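Local coordinates for phosphatidylinositol 4,5-bisphosphate-binding protein SLM1 (Saccharomyces cerevisiae, PDB 4A6F) that binds phosphatidylinositol 4,5-bisphosphate at the plasma membrane through its PH domain, and acts as an effector of TORC2 and calcineurin signalling, at residues Y27-N32 with D111-L116; A78-H83 with E104-W109. All blocks are in the same frame, centred on the assembly; numbering follows the deposited sequence.

Interaction 1: residues Y27-N32 with D111-L116; sequences YVLTPN and DNLKIL. With SEP (phosphoserine), chain D; PO4 (phosphate ion), chain F.
Leu29, at the end of strand 21-29, packs its isobutyl group against Asn112, Leu113 and Leu116 of the C-terminal helix region. CD1 meets Leu113 CD2 at 3.7 Å, the two side chains crossing at a slant, while CD2 rests on the CB of Asn112 (3.9 Å). Leu116 comes tip to tip with Leu29: its CD1 lies against both methyls and 3.9 Å from Leu29 CG, and also touches the carbonyl oxygen of Thr30 at 3.6 Å. The first torsion of Leu29 sets CG opposite the backbone N (chi1 180°) and carries it out toward the helix, where the fork of CD1 and CD2 spreads over the three partners. The side-chain contacts are apolar, with one methyl against a backbone oxygen.

The side chain of Thr30 leaves its backbone on the side away from the helix. Its OG1 donates to phosphate O3 (2.6 Å) and accepts from the backbone N of Asn32 (3.2 Å, 152°), an ST turn, and from the N of Phe33. The phosphate, probably picked up from the crystallisation solution, is also held by His35 and, weakly, by the Asn32 amide. A phosphoserine lies by Asn112 and Ile115, its O3P 3.2 Å from Ile115 CD1.

In the fold this is the PH-domain signature of a C-terminal helix capping one open end of the bent-sheet barrel. Leu54 and Ile7 widen the apolar patch from neighbouring loops, Val59 of strand 57-62 supports Leu113, and Leu29 pairs through its backbone with Ile7 and with Lys8 at the start of strand 8-16.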
loop_
_atom_site.group_PDB
_atom_site.type_symbol
_atom_site.label_atom_id
_atom_site.label_comp_id
_atom_site.label_asym_id
_atom_site.label_seq_id
_atom_site.Cartn_x
_atom_site.Cartn_y
_atom_site.Cartn_z
ATOM N N TYR A 27 -13.609 1.696 11.255
ATOM C CA TYR A 27 -13.117 1.561 9.889
ATOM C C TYR A 27 -11.601 1.522 9.819
ATOM O O TYR A 27 -10.908 2.236 10.559
ATOM C CB TYR A 27 -13.676 2.698 9.011
ATOM C CG TYR A 27 -15.150 2.511 8.747
ATOM C CD1 TYR A 27 -16.104 2.846 9.716
ATOM C CD2 TYR A 27 -15.592 1.934 7.564
ATOM C CE1 TYR A 27 -17.454 2.630 9.493
ATOM C CE2 TYR A 27 -16.945 1.731 7.326
ATOM C CZ TYR A 27 -17.868 2.079 8.290
ATOM O OH TYR A 27 -19.207 1.855 8.052
ATOM N N VAL A 28 -11.097 0.684 8.917
ATOM C CA VAL A 28 -9.673 0.562 8.692
ATOM C C VAL A 28 -9.421 0.726 7.210
ATOM O O VAL A 28 -9.953 -0.022 6.390
ATOM C CB VAL A 28 -9.135 -0.814 9.141
ATOM C CG1 VAL A 28 -7.666 -0.922 8.834
ATOM C CG2 VAL A 28 -9.401 -1.015 10.646
ATOM N N LEU A 29 -8.609 1.717 6.884
ATOM C CA LEU A 29 -8.232 1.989 5.503
ATOM C C LEU A 29 -6.875 1.361 5.173
ATOM O O LEU A 29 -5.882 1.638 5.836
ATOM C CB LEU A 29 -8.172 3.503 5.289
ATOM C CG LEU A 29 -7.788 3.999 3.898
ATOM C CD1 LEU A 29 -8.800 3.549 2.829
ATOM C CD2 LEU A 29 -7.687 5.518 3.925
ATOM N N THR A 30 -6.835 0.520 4.143
ATOM C CA THR A 30 -5.573 -0.047 3.657
ATOM C C THR A 30 -5.370 0.447 2.226
ATOM O O THR A 30 -6.210 1.160 1.705
ATOM C CB THR A 30 -5.598 -1.583 3.658
ATOM O OG1 THR A 30 -6.507 -2.028 2.648
ATOM C CG2 THR A 30 -6.026 -2.100 5.004
ATOM N N PRO A 31 -4.251 0.072 1.580
ATOM C CA PRO A 31 -4.118 0.504 0.183
ATOM C C PRO A 31 -5.139 -0.130 -0.758
ATOM O O PRO A 31 -5.314 0.362 -1.868
ATOM C CB PRO A 31 -2.702 0.056 -0.189
ATOM C CG PRO A 31 -1.963 0.018 1.111
ATOM C CD PRO A 31 -2.985 -0.466 2.115
ATOM N N ASN A 32 -5.821 -1.181 -0.314
ATOM C CA ASN A 32 -6.747 -1.894 -1.187
ATOM C C ASN A 32 -8.223 -1.691 -0.849
ATOM O O ASN A 32 -9.054 -1.667 -1.745
ATOM C CB ASN A 32 -6.435 -3.386 -1.189
ATOM C CG ASN A 32 -5.129 -3.696 -1.877
ATOM O OD1 ASN A 32 -4.712 -2.982 -2.785
ATOM N ND2 ASN A 32 -4.484 -4.770 -1.461
ATOM N N ASP A 111 -9.466 13.132 2.501
ATOM C CA ASP A 111 -8.185 13.304 1.794
ATOM C C ASP A 111 -7.394 11.998 1.667
ATOM O O ASP A 111 -6.774 11.716 0.638
ATOM C CB ASP A 111 -7.341 14.358 2.490
ATOM C CG ASP A 111 -7.826 15.768 2.227
ATOM O OD1 ASP A 111 -8.520 15.993 1.213
ATOM O OD2 ASP A 111 -7.503 16.649 3.044
ATOM N N ASN A 112 -7.391 11.193 2.720
ATOM C CA ASN A 112 -6.731 9.903 2.632
ATOM C C ASN A 112 -7.375 8.950 1.620
ATOM O O ASN A 112 -6.682 8.193 0.930
ATOM C CB ASN A 112 -6.603 9.278 4.018
ATOM C CG ASN A 112 -5.382 9.797 4.761
ATOM O OD1 ASN A 112 -4.255 9.431 4.440
ATOM N ND2 ASN A 112 -5.600 10.669 5.738
ATOM N N LEU A 113 -8.700 8.990 1.534
ATOM C CA LEU A 113 -9.414 8.183 0.557
ATOM C C LEU A 113 -9.142 8.683 -0.849
ATOM O O LEU A 113 -8.949 7.890 -1.766
ATOM C CB LEU A 113 -10.923 8.204 0.836
ATOM C CG LEU A 113 -11.342 7.243 1.952
ATOM C CD1 LEU A 113 -12.723 7.608 2.506
ATOM C CD2 LEU A 113 -11.329 5.816 1.419
ATOM N N LYS A 114 -9.136 10.004 -0.997
ATOM C CA LYS A 114 -8.945 10.654 -2.293
ATOM C C LYS A 114 -7.650 10.210 -2.973
ATOM O O LYS A 114 -7.647 9.875 -4.166
ATOM C CB LYS A 114 -8.967 12.180 -2.106
ATOM C CG LYS A 114 -8.855 12.984 -3.399
ATOM C CD LYS A 114 -8.762 14.480 -3.096
ATOM C CE LYS A 114 -7.455 14.800 -2.365
ATOM N NZ LYS A 114 -7.255 16.262 -2.137
ATOM N N ILE A 115 -6.553 10.170 -2.221
ATOM C CA ILE A 115 -5.270 9.820 -2.831
ATOM C C ILE A 115 -5.130 8.330 -3.132
ATOM O O ILE A 115 -4.239 7.923 -3.873
ATOM C CB ILE A 115 -4.072 10.342 -2.022
ATOM C CG1 ILE A 115 -3.893 9.572 -0.719
ATOM C CG2 ILE A 115 -4.225 11.840 -1.753
ATOM C CD1 ILE A 115 -2.538 9.846 -0.081
ATOM N N LEU A 116 -6.010 7.513 -2.558
ATOM C CA LEU A 116 -6.006 6.087 -2.853
ATOM C C LEU A 116 -7.033 5.717 -3.918
ATOM O O LEU A 116 -7.151 4.544 -4.289
ATOM C CB LEU A 116 -6.254 5.269 -1.575
ATOM C CG LEU A 116 -5.116 5.228 -0.549
ATOM C CD1 LEU A 116 -5.594 4.627 0.777
ATOM C CD2 LEU A 116 -3.905 4.473 -1.090
HETATM N N SEP D . -2.633 13.993 5.105
HETATM C CA SEP D . -2.465 15.123 4.066
HETATM C CB SEP D . -3.315 14.898 2.827
HETATM O OG SEP D . -2.676 13.950 2.016
HETATM C C SEP D . -2.609 16.523 4.539
HETATM O O SEP D . -2.466 16.842 5.746
HETATM O OXT SEP D . -2.793 17.581 3.580
HETATM P P SEP D . -2.130 12.713 2.727
HETATM O O1P SEP D . -1.167 12.951 3.945
HETATM O O2P SEP D . -3.264 11.863 3.267
HETATM O O3P SEP D . -1.364 12.160 1.827
HETATM P P PO4 F . -5.839 -5.322 2.220
HETATM O O1 PO4 F . -5.579 -6.083 3.477
HETATM O O2 PO4 F . -6.098 -6.222 1.034
HETATM O O3 PO4 F . -7.088 -4.544 2.503
HETATM O O4 PO4 F . -4.712 -4.376 1.868
#

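Interaction 2: residues A78-H83 with E104-W109; sequences AKFVLH and ESMMSW. With SEP (phosphoserine), chain E.
Lys79 works in two directions: its NZ donates to O1P of a bound phosphoserine at 3.0 Å, while its carbonyl oxygen, 3.6 Å from Met106 CG, borders the helix. The side chain itself leaves the contact, stretched fully beyond CG, and Lys99 gives the same phosphoserine a second ammonium partner.

On the helix side Met106 carries most of the packing. A first torsion of 175° swings CG away from the backbone N, and the side chain leans toward the strand, then bends at the next two torsions, folding along the backbone instead of driving straight into it. CG sits 3.5 Å from the carbonyl oxygen of Ala78, CE lies 3.7 Å from Lys79 O, and the CB atoms of Ala78 and Met106 are 4.3 Å apart. Phe80 comes past Met106 in the opposite direction and offers the edge of its ring, CD1 to Met106 CG at 3.8 Å. One ring atom further on, CE1 reaches Trp109 CB at 3.9 Å; the indole itself turns away.

Here the PH-domain helix closes over the sheet, Met106 and Trp109 covering Phe80. The strand segment 79-83 and helix segment 104-109 run in nearly the same direction, their axes 21° apart and 8.5 Å at closest approach. Phe98 of strand 95-99 meets Phe80 with its ring almost parallel, Phe110 of the helix also touches it, and the Trp109 indole reaches Tyr27 and Leu29 of strand 21-29, with a cation-pi contact to Lys8 of strand 8-16.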
loop_
_atom_site.group_PDB
_atom_site.type_symbol
_atom_site.label_atom_id
_atom_site.label_comp_id
_atom_site.label_asym_id
_atom_site.label_seq_id
_atom_site.Cartn_x
_atom_site.Cartn_y
_atom_site.Cartn_z
ATOM N N ALA A 78 -19.737 17.221 9.115
ATOM C CA ALA A 78 -18.691 16.213 9.178
ATOM C C ALA A 78 -18.997 15.018 8.268
ATOM O O ALA A 78 -18.610 13.885 8.574
ATOM C CB ALA A 78 -18.503 15.738 10.615
ATOM N N LYS A 79 -19.675 15.270 7.152
ATOM C CA LYS A 79 -20.096 14.191 6.258
ATOM C C LYS A 79 -19.331 14.184 4.941
ATOM O O LYS A 79 -18.853 15.217 4.466
ATOM C CB LYS A 79 -21.576 14.322 5.913
ATOM C CG LYS A 79 -22.543 14.181 7.051
ATOM C CD LYS A 79 -23.937 14.456 6.487
ATOM C CE LYS A 79 -25.019 14.446 7.529
ATOM N NZ LYS A 79 -26.278 14.974 6.913
ATOM N N PHE A 80 -19.247 13.007 4.337
ATOM C CA PHE A 80 -18.702 12.884 2.989
ATOM C C PHE A 80 -19.394 11.743 2.258
ATOM O O PHE A 80 -19.991 10.859 2.882
ATOM C CB PHE A 80 -17.171 12.716 2.989
ATOM C CG PHE A 80 -16.682 11.397 3.546
ATOM C CD1 PHE A 80 -16.407 11.254 4.901
ATOM C CD2 PHE A 80 -16.448 10.316 2.707
ATOM C CE1 PHE A 80 -15.934 10.049 5.418
ATOM C CE2 PHE A 80 -15.978 9.111 3.217
ATOM C CZ PHE A 80 -15.722 8.978 4.576
ATOM N N VAL A 81 -19.333 11.793 0.934
ATOM C CA VAL A 81 -19.939 10.776 0.082
ATOM C C VAL A 81 -18.875 9.917 -0.576
ATOM O O VAL A 81 -17.895 10.430 -1.147
ATOM C CB VAL A 81 -20.812 11.402 -1.033
ATOM C CG1 VAL A 81 -21.450 10.315 -1.870
ATOM C CG2 VAL A 81 -21.881 12.305 -0.437
ATOM N N LEU A 82 -19.074 8.606 -0.487
ATOM C CA LEU A 82 -18.225 7.637 -1.161
ATOM C C LEU A 82 -19.061 6.996 -2.258
ATOM O O LEU A 82 -20.119 6.417 -1.997
ATOM C CB LEU A 82 -17.709 6.590 -0.161
ATOM C CG LEU A 82 -16.750 5.524 -0.702
ATOM C CD1 LEU A 82 -15.456 6.156 -1.183
ATOM C CD2 LEU A 82 -16.460 4.474 0.370
ATOM N N HIS A 83 -18.598 7.137 -3.493
ATOM C CA HIS A 83 -19.344 6.714 -4.670
ATOM C C HIS A 83 -18.768 5.437 -5.276
ATOM O O HIS A 83 -17.553 5.227 -5.270
ATOM C CB HIS A 83 -19.324 7.837 -5.703
ATOM C CG HIS A 83 -19.906 7.452 -7.027
ATOM N ND1 HIS A 83 -21.242 7.612 -7.329
ATOM C CD2 HIS A 83 -19.330 6.924 -8.134
ATOM C CE1 HIS A 83 -21.466 7.193 -8.562
ATOM N NE2 HIS A 83 -20.323 6.773 -9.074
ATOM N N GLU A 104 -12.876 18.340 10.827
ATOM C CA GLU A 104 -11.448 18.031 10.769
ATOM C C GLU A 104 -11.192 16.543 10.551
ATOM O O GLU A 104 -10.400 16.160 9.680
ATOM C CB GLU A 104 -10.743 18.505 12.050
ATOM C CG GLU A 104 -10.639 20.026 12.211
ATOM C CD GLU A 104 -11.983 20.724 12.413
ATOM O OE1 GLU A 104 -12.909 20.131 13.018
ATOM O OE2 GLU A 104 -12.106 21.888 11.975
ATOM N N SER A 105 -11.865 15.700 11.338
ATOM C CA SER A 105 -11.739 14.261 11.173
ATOM C C SER A 105 -12.282 13.823 9.813
ATOM O O SER A 105 -11.688 12.970 9.146
ATOM C CB SER A 105 -12.460 13.508 12.291
ATOM O OG SER A 105 -12.350 12.113 12.087
ATOM N N MET A 106 -13.399 14.420 9.399
ATOM C CA MET A 106 -13.982 14.093 8.095
ATOM C C MET A 106 -12.988 14.386 6.977
ATOM O O MET A 106 -12.832 13.594 6.043
ATOM C CB MET A 106 -15.294 14.844 7.866
ATOM C CG MET A 106 -15.896 14.629 6.480
ATOM S SD MET A 106 -15.166 15.718 5.225
ATOM C CE MET A 106 -16.035 17.221 5.635
ATOM N N MET A 107 -12.310 15.521 7.076
ATOM C CA MET A 107 -11.378 15.910 6.020
ATOM C C MET A 107 -10.158 14.976 5.939
ATOM O O MET A 107 -9.666 14.692 4.851
ATOM C CB MET A 107 -10.985 17.386 6.147
ATOM C CG MET A 107 -12.100 18.353 5.730
ATOM S SD MET A 107 -12.679 18.098 4.031
ATOM C CE MET A 107 -11.174 18.395 3.105
ATOM N N SER A 108 -9.696 14.473 7.081
ATOM C CA SER A 108 -8.629 13.473 7.077
ATOM C C SER A 108 -9.066 12.206 6.341
ATOM O O SER A 108 -8.330 11.662 5.513
ATOM C CB SER A 108 -8.184 13.147 8.509
ATOM O OG SER A 108 -7.090 12.242 8.521
ATOM N N TRP A 109 -10.267 11.718 6.638
ATOM C CA TRP A 109 -10.768 10.559 5.918
ATOM C C TRP A 109 -10.866 10.872 4.421
ATOM O O TRP A 109 -10.440 10.085 3.574
ATOM C CB TRP A 109 -12.141 10.153 6.450
ATOM C CG TRP A 109 -12.052 9.329 7.703
ATOM C CD1 TRP A 109 -12.282 9.753 8.984
ATOM C CD2 TRP A 109 -11.675 7.957 7.795
ATOM N NE1 TRP A 109 -12.084 8.717 9.868
ATOM C CE2 TRP A 109 -11.711 7.602 9.163
ATOM C CE3 TRP A 109 -11.330 6.983 6.857
ATOM C CZ2 TRP A 109 -11.398 6.320 9.613
ATOM C CZ3 TRP A 109 -11.004 5.701 7.310
ATOM C CH2 TRP A 109 -11.058 5.382 8.674
HETATM N N SEP E . -29.821 14.308 8.399
HETATM C CA SEP E . -28.839 13.250 7.853
HETATM C CB SEP E . -28.585 12.131 8.848
HETATM O OG SEP E . -27.677 12.589 9.812
HETATM C C SEP E . -29.108 12.688 6.506
HETATM O O SEP E . -29.822 13.283 5.661
HETATM O OXT SEP E . -28.436 11.482 6.093
HETATM P P SEP E . -27.941 13.984 10.378
HETATM O O1P SEP E . -28.099 15.157 9.348
HETATM O O2P SEP E . -29.216 13.994 11.200
HETATM O O3P SEP E . -26.836 14.270 11.010
#

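How the interactions relate
Both contacts fasten the same helix, 103-115, to the PH-domain sheet: interaction 2 holds its first turns against strand 79-84, interaction 1 its last against the end of strand 21-29. Their centres are 11 Å apart, and they merge into one hydrophobic core. Leu113 CD1 of interaction 1 packs on Phe80 CE2 of interaction 2 at 3.7 Å, while Trp109 bridges back the other way, its CH2 3.7 Å from Tyr27 O and its CZ3 4.1 Å from Leu29 CB. The bound anions lie around this core: a phosphate at Thr30 and Asn32, one phosphoserine at Asn112 and Ile115, and another at Lys79.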